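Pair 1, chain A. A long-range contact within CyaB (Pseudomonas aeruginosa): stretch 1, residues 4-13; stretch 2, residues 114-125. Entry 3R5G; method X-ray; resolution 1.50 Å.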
# COMPACT_ATOMS: atom_id res chain seq x y z
N GLU A 4 -21.91 -7.74 5.83
CA GLU A 4 -22.12 -7.95 4.36
C GLU A 4 -21.65 -6.76 3.46
O GLU A 4 -22.05 -5.62 3.65
CB GLU A 4 -23.59 -8.30 4.07
CG GLU A 4 -23.99 -8.23 2.58
CD GLU A 4 -23.71 -9.51 1.75
OE1 GLU A 4 -23.56 -10.62 2.34
OE2 GLU A 4 -23.67 -9.40 0.49
N THR A 5 -20.87 -7.07 2.43
CA THR A 5 -20.29 -6.07 1.45
C THR A 5 -21.25 -5.14 0.66
O THR A 5 -22.18 -5.61 -0.01
CB THR A 5 -19.39 -6.87 0.43
OG1 THR A 5 -18.53 -7.74 1.17
CG2 THR A 5 -18.57 -5.89 -0.44
N GLN A 6 -20.98 -3.81 0.62
CA GLN A 6 -21.83 -2.84 -0.09
C GLN A 6 -21.07 -1.87 -0.97
O GLN A 6 -19.87 -1.77 -0.80
CB GLN A 6 -22.65 -1.99 0.87
CG GLN A 6 -22.18 -1.96 2.26
CD GLN A 6 -23.37 -2.15 3.24
OE1 GLN A 6 -23.82 -3.27 3.47
NE2 GLN A 6 -23.86 -1.05 3.81
N ARG A 7 -21.75 -1.22 -1.90
CA ARG A 7 -21.16 -0.16 -2.77
C ARG A 7 -21.69 1.13 -2.22
O ARG A 7 -22.89 1.28 -2.11
CB ARG A 7 -21.66 -0.30 -4.20
CG ARG A 7 -20.83 0.48 -5.19
CD ARG A 7 -20.35 -0.41 -6.34
NE ARG A 7 -19.76 0.41 -7.39
CZ ARG A 7 -20.39 1.45 -7.95
NH1 ARG A 7 -21.62 1.76 -7.54
NH2 ARG A 7 -19.79 2.18 -8.91
N LYS A 8 -20.80 2.07 -1.84
CA LYS A 8 -21.23 3.28 -1.14
C LYS A 8 -20.35 4.46 -1.59
O LYS A 8 -19.18 4.21 -1.91
CB LYS A 8 -21.06 3.09 0.36
CG LYS A 8 -22.08 2.10 0.93
CD LYS A 8 -21.65 1.75 2.37
CE LYS A 8 -22.06 2.84 3.32
NZ LYS A 8 -22.70 2.14 4.50
N LYS A 9 -20.92 5.67 -1.55
CA LYS A 9 -20.11 6.92 -1.92
C LYS A 9 -19.29 7.22 -0.66
O LYS A 9 -19.85 7.46 0.42
CB LYS A 9 -21.05 8.04 -2.22
CG LYS A 9 -20.16 9.28 -2.70
CD LYS A 9 -21.06 10.31 -3.27
CE LYS A 9 -21.34 10.09 -4.73
NZ LYS A 9 -22.06 11.35 -5.19
N LEU A 10 -17.97 7.21 -0.79
CA LEU A 10 -17.05 7.51 0.28
C LEU A 10 -16.12 8.64 -0.16
O LEU A 10 -15.89 8.81 -1.33
CB LEU A 10 -16.21 6.32 0.61
CG LEU A 10 -16.91 4.98 0.89
CD1 LEU A 10 -15.85 3.95 1.22
CD2 LEU A 10 -17.80 5.13 2.05
N THR A 11 -15.58 9.35 0.84
CA THR A 11 -14.34 10.16 0.61
C THR A 11 -13.23 9.36 1.23
O THR A 11 -13.26 8.96 2.42
CB THR A 11 -14.52 11.58 1.13
OG1 THR A 11 -15.51 12.26 0.38
CG2 THR A 11 -13.16 12.39 0.92
N VAL A 12 -12.19 9.17 0.46
CA VAL A 12 -11.04 8.33 0.81
C VAL A 12 -9.75 9.14 0.87
O VAL A 12 -9.53 9.98 -0.03
CB VAL A 12 -10.80 7.15 -0.23
CG1 VAL A 12 -9.61 6.33 0.12
CG2 VAL A 12 -12.12 6.35 -0.40
N PHE A 13 -8.98 9.00 1.95
CA PHE A 13 -7.82 9.83 2.25
C PHE A 13 -6.63 8.90 2.39
O PHE A 13 -6.70 7.85 3.09
CB PHE A 13 -8.13 10.49 3.64
CG PHE A 13 -6.94 11.10 4.25
CD1 PHE A 13 -6.76 12.51 4.11
CD2 PHE A 13 -5.98 10.35 4.96
CE1 PHE A 13 -5.66 13.12 4.73
CE2 PHE A 13 -4.82 11.00 5.58
CZ PHE A 13 -4.67 12.39 5.46
N ILE A 114 -6.87 12.87 -1.78
CA ILE A 114 -8.26 12.65 -1.31
C ILE A 114 -9.09 12.54 -2.55
O ILE A 114 -8.98 13.42 -3.44
CB ILE A 114 -8.70 13.78 -0.37
CG1 ILE A 114 -7.73 13.87 0.78
CG2 ILE A 114 -10.13 13.52 0.07
CD1 ILE A 114 -8.05 15.09 1.73
N ASN A 115 -10.00 11.57 -2.60
CA ASN A 115 -10.92 11.47 -3.70
C ASN A 115 -12.25 11.04 -3.15
O ASN A 115 -12.31 10.35 -2.12
CB ASN A 115 -10.39 10.41 -4.69
CG ASN A 115 -11.35 10.13 -5.85
OD1 ASN A 115 -11.84 11.08 -6.50
ND2 ASN A 115 -11.69 8.87 -6.06
N THR A 116 -13.33 11.30 -3.82
CA THR A 116 -14.68 10.92 -3.43
C THR A 116 -15.32 10.17 -4.59
O THR A 116 -15.18 10.55 -5.73
CB THR A 116 -15.49 12.16 -3.21
OG1 THR A 116 -14.88 12.98 -2.21
CG2 THR A 116 -17.02 11.87 -2.82
N GLY A 117 -15.95 9.06 -4.30
CA GLY A 117 -16.69 8.28 -5.34
C GLY A 117 -17.15 6.97 -4.75
O GLY A 117 -16.96 6.68 -3.55
N TYR A 118 -17.88 6.20 -5.60
CA TYR A 118 -18.40 4.92 -5.11
C TYR A 118 -17.37 3.90 -4.97
O TYR A 118 -16.56 3.65 -5.86
CB TYR A 118 -19.52 4.46 -6.12
CG TYR A 118 -20.78 5.29 -5.91
CD1 TYR A 118 -21.76 4.95 -4.92
CD2 TYR A 118 -21.04 6.41 -6.67
CE1 TYR A 118 -22.91 5.75 -4.69
CE2 TYR A 118 -22.19 7.15 -6.46
CZ TYR A 118 -23.10 6.82 -5.47
OH TYR A 118 -24.25 7.62 -5.28
N CYS A 119 -17.37 3.25 -3.80
CA CYS A 119 -16.39 2.23 -3.43
C CYS A 119 -17.09 0.99 -2.91
O CYS A 119 -18.20 1.09 -2.51
CB CYS A 119 -15.50 2.74 -2.26
SG CYS A 119 -14.51 4.21 -2.68
N THR A 120 -16.42 -0.15 -2.94
CA THR A 120 -16.98 -1.40 -2.35
C THR A 120 -16.38 -1.57 -0.98
O THR A 120 -15.13 -1.58 -0.77
CB THR A 120 -16.64 -2.60 -3.22
OG1 THR A 120 -17.10 -2.37 -4.55
CG2 THR A 120 -17.15 -3.90 -2.59
N VAL A 121 -17.25 -1.76 0.03
CA VAL A 121 -16.78 -1.89 1.43
C VAL A 121 -17.23 -3.21 2.03
O VAL A 121 -18.36 -3.61 1.82
CB VAL A 121 -17.39 -0.88 2.45
CG1 VAL A 121 -16.42 -0.67 3.72
CG2 VAL A 121 -17.81 0.36 1.74
N GLY A 122 -16.37 -3.86 2.74
CA GLY A 122 -16.74 -5.23 3.18
C GLY A 122 -15.66 -5.84 3.98
O GLY A 122 -14.64 -5.23 4.28
N ASN A 123 -15.85 -7.14 4.34
CA ASN A 123 -14.82 -7.84 5.02
C ASN A 123 -14.06 -8.69 4.02
O ASN A 123 -14.65 -9.55 3.34
CB ASN A 123 -15.42 -8.77 6.13
CG ASN A 123 -16.11 -7.98 7.16
OD1 ASN A 123 -15.48 -7.21 7.90
ND2 ASN A 123 -17.43 -8.14 7.23
N PHE A 124 -12.76 -8.39 3.92
CA PHE A 124 -11.92 -9.05 2.89
C PHE A 124 -10.73 -9.67 3.54
O PHE A 124 -10.21 -9.20 4.52
CB PHE A 124 -11.44 -8.01 1.89
CG PHE A 124 -12.55 -7.32 1.18
CD1 PHE A 124 -12.71 -5.96 1.31
CD2 PHE A 124 -13.47 -8.04 0.42
CE1 PHE A 124 -13.73 -5.30 0.65
CE2 PHE A 124 -14.49 -7.38 -0.27
CZ PHE A 124 -14.64 -6.00 -0.14
N GLY A 125 -10.28 -10.84 3.02
CA GLY A 125 -9.14 -11.48 3.52
C GLY A 125 -9.18 -13.02 3.48
O GLY A 125 -10.04 -13.59 2.79
O HOH W 1 -17.16 3.17 -8.68

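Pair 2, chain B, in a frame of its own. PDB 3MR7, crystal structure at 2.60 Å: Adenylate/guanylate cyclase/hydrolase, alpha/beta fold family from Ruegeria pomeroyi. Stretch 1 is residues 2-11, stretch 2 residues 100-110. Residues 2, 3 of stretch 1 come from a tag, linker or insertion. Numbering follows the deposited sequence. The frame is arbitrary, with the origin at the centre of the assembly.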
# COMPACT_ATOMS: atom_id res chain seq x y z
N ASN B 2 26.58 4.72 -23.34
CA ASN B 2 25.14 4.89 -23.16
C ASN B 2 24.65 4.85 -21.69
O ASN B 2 23.80 5.66 -21.30
CB ASN B 2 24.39 3.84 -23.99
CG ASN B 2 22.95 4.25 -24.28
OD1 ASN B 2 22.13 4.37 -23.36
ND2 ASN B 2 22.64 4.46 -25.57
N ALA B 3 25.20 3.94 -20.89
CA ALA B 3 24.65 3.62 -19.57
C ALA B 3 25.69 3.41 -18.48
O ALA B 3 26.72 2.78 -18.71
CB ALA B 3 23.80 2.39 -19.66
N GLU B 4 25.38 3.89 -17.27
CA GLU B 4 26.32 3.90 -16.15
C GLU B 4 25.82 3.29 -14.81
O GLU B 4 24.63 3.01 -14.62
CB GLU B 4 26.81 5.33 -15.90
CG GLU B 4 25.72 6.37 -16.00
CD GLU B 4 26.19 7.75 -15.60
OE1 GLU B 4 26.99 7.86 -14.62
OE2 GLU B 4 25.77 8.73 -16.26
N ARG B 5 26.75 3.10 -13.89
CA ARG B 5 26.42 2.60 -12.57
C ARG B 5 26.84 3.65 -11.59
O ARG B 5 27.97 4.08 -11.59
CB ARG B 5 27.18 1.30 -12.27
CG ARG B 5 26.98 0.17 -13.28
CD ARG B 5 27.87 -1.03 -12.95
NE ARG B 5 27.71 -2.14 -13.88
CZ ARG B 5 26.73 -3.03 -13.78
NH1 ARG B 5 25.84 -2.91 -12.80
NH2 ARG B 5 26.61 -4.01 -14.67
N ARG B 6 25.93 4.11 -10.75
CA ARG B 6 26.41 4.78 -9.57
C ARG B 6 25.63 4.47 -8.27
O ARG B 6 24.63 3.75 -8.26
CB ARG B 6 26.66 6.28 -9.83
CG ARG B 6 25.45 7.15 -10.14
CD ARG B 6 25.93 8.59 -10.32
NE ARG B 6 24.86 9.58 -10.36
CZ ARG B 6 24.39 10.23 -9.29
NH1 ARG B 6 24.89 9.97 -8.09
NH2 ARG B 6 23.42 11.13 -9.42
N LEU B 7 26.15 5.00 -7.18
CA LEU B 7 25.55 4.90 -5.86
C LEU B 7 24.53 6.05 -5.73
O LEU B 7 24.87 7.22 -5.91
CB LEU B 7 26.69 5.01 -4.86
CG LEU B 7 26.65 4.61 -3.40
CD1 LEU B 7 25.91 3.30 -3.21
CD2 LEU B 7 28.09 4.49 -2.99
N CYS B 8 23.26 5.75 -5.46
CA CYS B 8 22.26 6.81 -5.50
C CYS B 8 21.26 6.74 -4.39
O CYS B 8 20.98 5.68 -3.87
CB CYS B 8 21.50 6.79 -6.84
SG CYS B 8 21.83 8.21 -7.89
N ALA B 9 20.72 7.89 -4.04
CA ALA B 9 19.64 7.96 -3.09
C ALA B 9 18.34 8.00 -3.89
O ALA B 9 18.06 8.96 -4.59
CB ALA B 9 19.78 9.20 -2.25
N ILE B 10 17.56 6.94 -3.79
CA ILE B 10 16.28 6.88 -4.47
C ILE B 10 15.16 7.16 -3.47
O ILE B 10 15.19 6.70 -2.33
CB ILE B 10 16.06 5.49 -5.08
CG1 ILE B 10 17.11 5.24 -6.14
CG2 ILE B 10 14.71 5.39 -5.71
CD1 ILE B 10 18.36 4.76 -5.59
N LEU B 11 14.16 7.91 -3.94
CA LEU B 11 12.99 8.31 -3.18
C LEU B 11 11.75 7.95 -3.99
O LEU B 11 11.61 8.38 -5.12
CB LEU B 11 13.07 9.81 -2.88
CG LEU B 11 11.86 10.73 -2.66
CD1 LEU B 11 10.50 10.04 -2.56
CD2 LEU B 11 12.10 11.61 -1.46
N ILE B 100 12.59 5.65 0.91
CA ILE B 100 13.88 6.13 0.47
C ILE B 100 14.86 5.00 0.68
O ILE B 100 14.81 4.35 1.69
CB ILE B 100 14.34 7.30 1.32
CG1 ILE B 100 13.34 8.44 1.17
CG2 ILE B 100 15.72 7.75 0.88
CD1 ILE B 100 13.69 9.63 1.96
N ASN B 101 15.73 4.74 -0.29
CA ASN B 101 16.72 3.68 -0.14
C ASN B 101 18.04 4.10 -0.79
O ASN B 101 18.11 5.16 -1.38
CB ASN B 101 16.20 2.38 -0.76
CG ASN B 101 17.18 1.24 -0.62
OD1 ASN B 101 17.86 1.12 0.40
ND2 ASN B 101 17.25 0.39 -1.64
N ILE B 102 19.07 3.27 -0.67
CA ILE B 102 20.33 3.53 -1.34
C ILE B 102 20.92 2.27 -1.99
O ILE B 102 20.67 1.15 -1.55
CB ILE B 102 21.30 4.21 -0.39
CG1 ILE B 102 21.02 5.70 -0.36
CG2 ILE B 102 22.73 4.00 -0.82
CD1 ILE B 102 21.57 6.36 0.87
N GLY B 103 21.67 2.45 -3.07
CA GLY B 103 22.30 1.31 -3.71
C GLY B 103 23.13 1.70 -4.91
O GLY B 103 23.09 2.85 -5.34
N ASP B 104 23.91 0.76 -5.42
CA ASP B 104 24.45 0.84 -6.77
C ASP B 104 23.29 0.51 -7.72
O ASP B 104 22.76 -0.59 -7.69
CB ASP B 104 25.59 -0.16 -6.97
CG ASP B 104 26.87 0.21 -6.21
OD1 ASP B 104 26.99 1.36 -5.75
OD2 ASP B 104 27.76 -0.66 -6.08
N ILE B 105 22.87 1.46 -8.53
CA ILE B 105 21.82 1.19 -9.50
C ILE B 105 22.33 1.68 -10.82
O ILE B 105 23.26 2.47 -10.85
CB ILE B 105 20.54 1.94 -9.18
CG1 ILE B 105 20.64 3.37 -9.68
CG2 ILE B 105 20.32 1.96 -7.69
CD1 ILE B 105 21.30 4.25 -8.69
N VAL B 106 21.72 1.24 -11.91
CA VAL B 106 22.12 1.69 -13.24
C VAL B 106 21.23 2.82 -13.76
O VAL B 106 20.01 2.76 -13.65
CB VAL B 106 22.03 0.53 -14.22
CG1 VAL B 106 22.27 1.03 -15.65
CG2 VAL B 106 23.01 -0.56 -13.83
N LEU B 107 21.83 3.85 -14.34
CA LEU B 107 21.05 4.87 -15.02
C LEU B 107 21.23 4.68 -16.51
O LEU B 107 22.30 4.27 -16.94
CB LEU B 107 21.53 6.25 -14.66
CG LEU B 107 21.12 6.75 -13.28
CD1 LEU B 107 21.63 5.79 -12.23
CD2 LEU B 107 21.67 8.16 -13.07
N GLU B 108 20.21 4.99 -17.30
CA GLU B 108 20.32 4.79 -18.74
C GLU B 108 19.12 5.35 -19.48
O GLU B 108 18.08 4.70 -19.56
CB GLU B 108 20.46 3.30 -19.07
CG GLU B 108 20.71 3.01 -20.54
CD GLU B 108 20.82 1.51 -20.84
OE1 GLU B 108 20.28 0.70 -20.05
OE2 GLU B 108 21.45 1.15 -21.87
N ASP B 109 19.27 6.56 -20.01
CA ASP B 109 18.20 7.20 -20.77
C ASP B 109 17.05 7.64 -19.87
O ASP B 109 15.91 7.22 -20.07
CB ASP B 109 17.67 6.27 -21.85
CG ASP B 109 18.74 5.85 -22.84
OD1 ASP B 109 19.57 6.71 -23.24
OD2 ASP B 109 18.76 4.66 -23.22
N GLY B 110 17.36 8.47 -18.88
CA GLY B 110 16.35 9.05 -18.01
C GLY B 110 15.58 8.05 -17.17
O GLY B 110 14.51 8.39 -16.64

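In both pairs a first strand lies antiparallel to the second stretch, which turns a corner at Gly117(A) in pair 1 and is one continuous strand, 100-107, in pair 2; 14 central residues superpose with an RMSD of 0.4 Å. The register is the same: Gln6(A) faces Val121(A) as Glu4(B) faces Leu107(B), and the ladder runs on to Phe13(A) with Ile114(A) and Leu11(B) with Ile100(B). Hydrogen-bonded and non-hydrogen-bonded pairs alternate, so the backbone fixes which side chains share a face before any of them is chosen. In pair 1, for example, Val121(A) N donates to Gln6(A) O at 2.7 Å; in pair 2, Leu107(B) N donates to Glu4(B) O at 2.9 Å.

The matched glycines, Gly117(A) and Gly103(B), sit within the ladder and still bond to the opposite strand. Gly117(A) N reaches Leu10(A) O at 3.0 Å, whereas the bond from Gly103(B) N to Cys8(B) O is weak at 3.4 Å. With no side chain at the glycine, the face carrying Leu10(A) and Cys8(B) is filled diagonally instead. In pair 1 the larger residue is on the first strand: Leu10(A) CD1 lies 3.7 Å from Cys119(A) CB and 4.1 Å from Val121(A) CG2. Pair 2 exchanges the sizes. Cys8(B) is matched to Leu10(A) and Ile105(B) to Cys119(A), and Ile105(B) CD1 comes within a tight 3.1 Å of Cys8(B) CB. Next along, Val12(A) CG2 meets Cys119(A) SG at 3.9 Å, while Ile10(B) CD1 meets Ile105(B) CG2 at 4.0 Å.

The other face shows a polar pair and an apolar pair on one backbone. Thr11(A) OG1 and Thr116(A) OG1 share a hydrogen bond of 2.8 Å. At the matched positions Ala9(B) and Ile102(B) make an apolar contact, CB to CG1 at 4.2 Å, and Leu7(B) CD1 adds another to Ile102(B) CG2 at 4.0 Å. Further along this face, Lys9(A) lays its aliphatic stem over the Tyr118(A) ring, with CB 4.1 Å from the ring centroid. Leu7(B) and Asp104(B) hold these places in pair 2, where CD1 of the leucine approaches OD1 of the aspartate to 3.4 Å.

Beside the ladder, a well-matched position is filled differently. A CB on Gly122(A) would fall 2.3 Å from Thr5(A) OG1, a clash, so this threonine conformation depends on the glycine opposite. In pair 2 the small residue is in the first stretch: Ala3(B), which comes from an expression tag and so is no natural choice, lies with its CB 3.3 Å from Glu108(B) CG. The register is kept while the residues on it vary; at some pairs size is traded between the two sides, at others both partners change together.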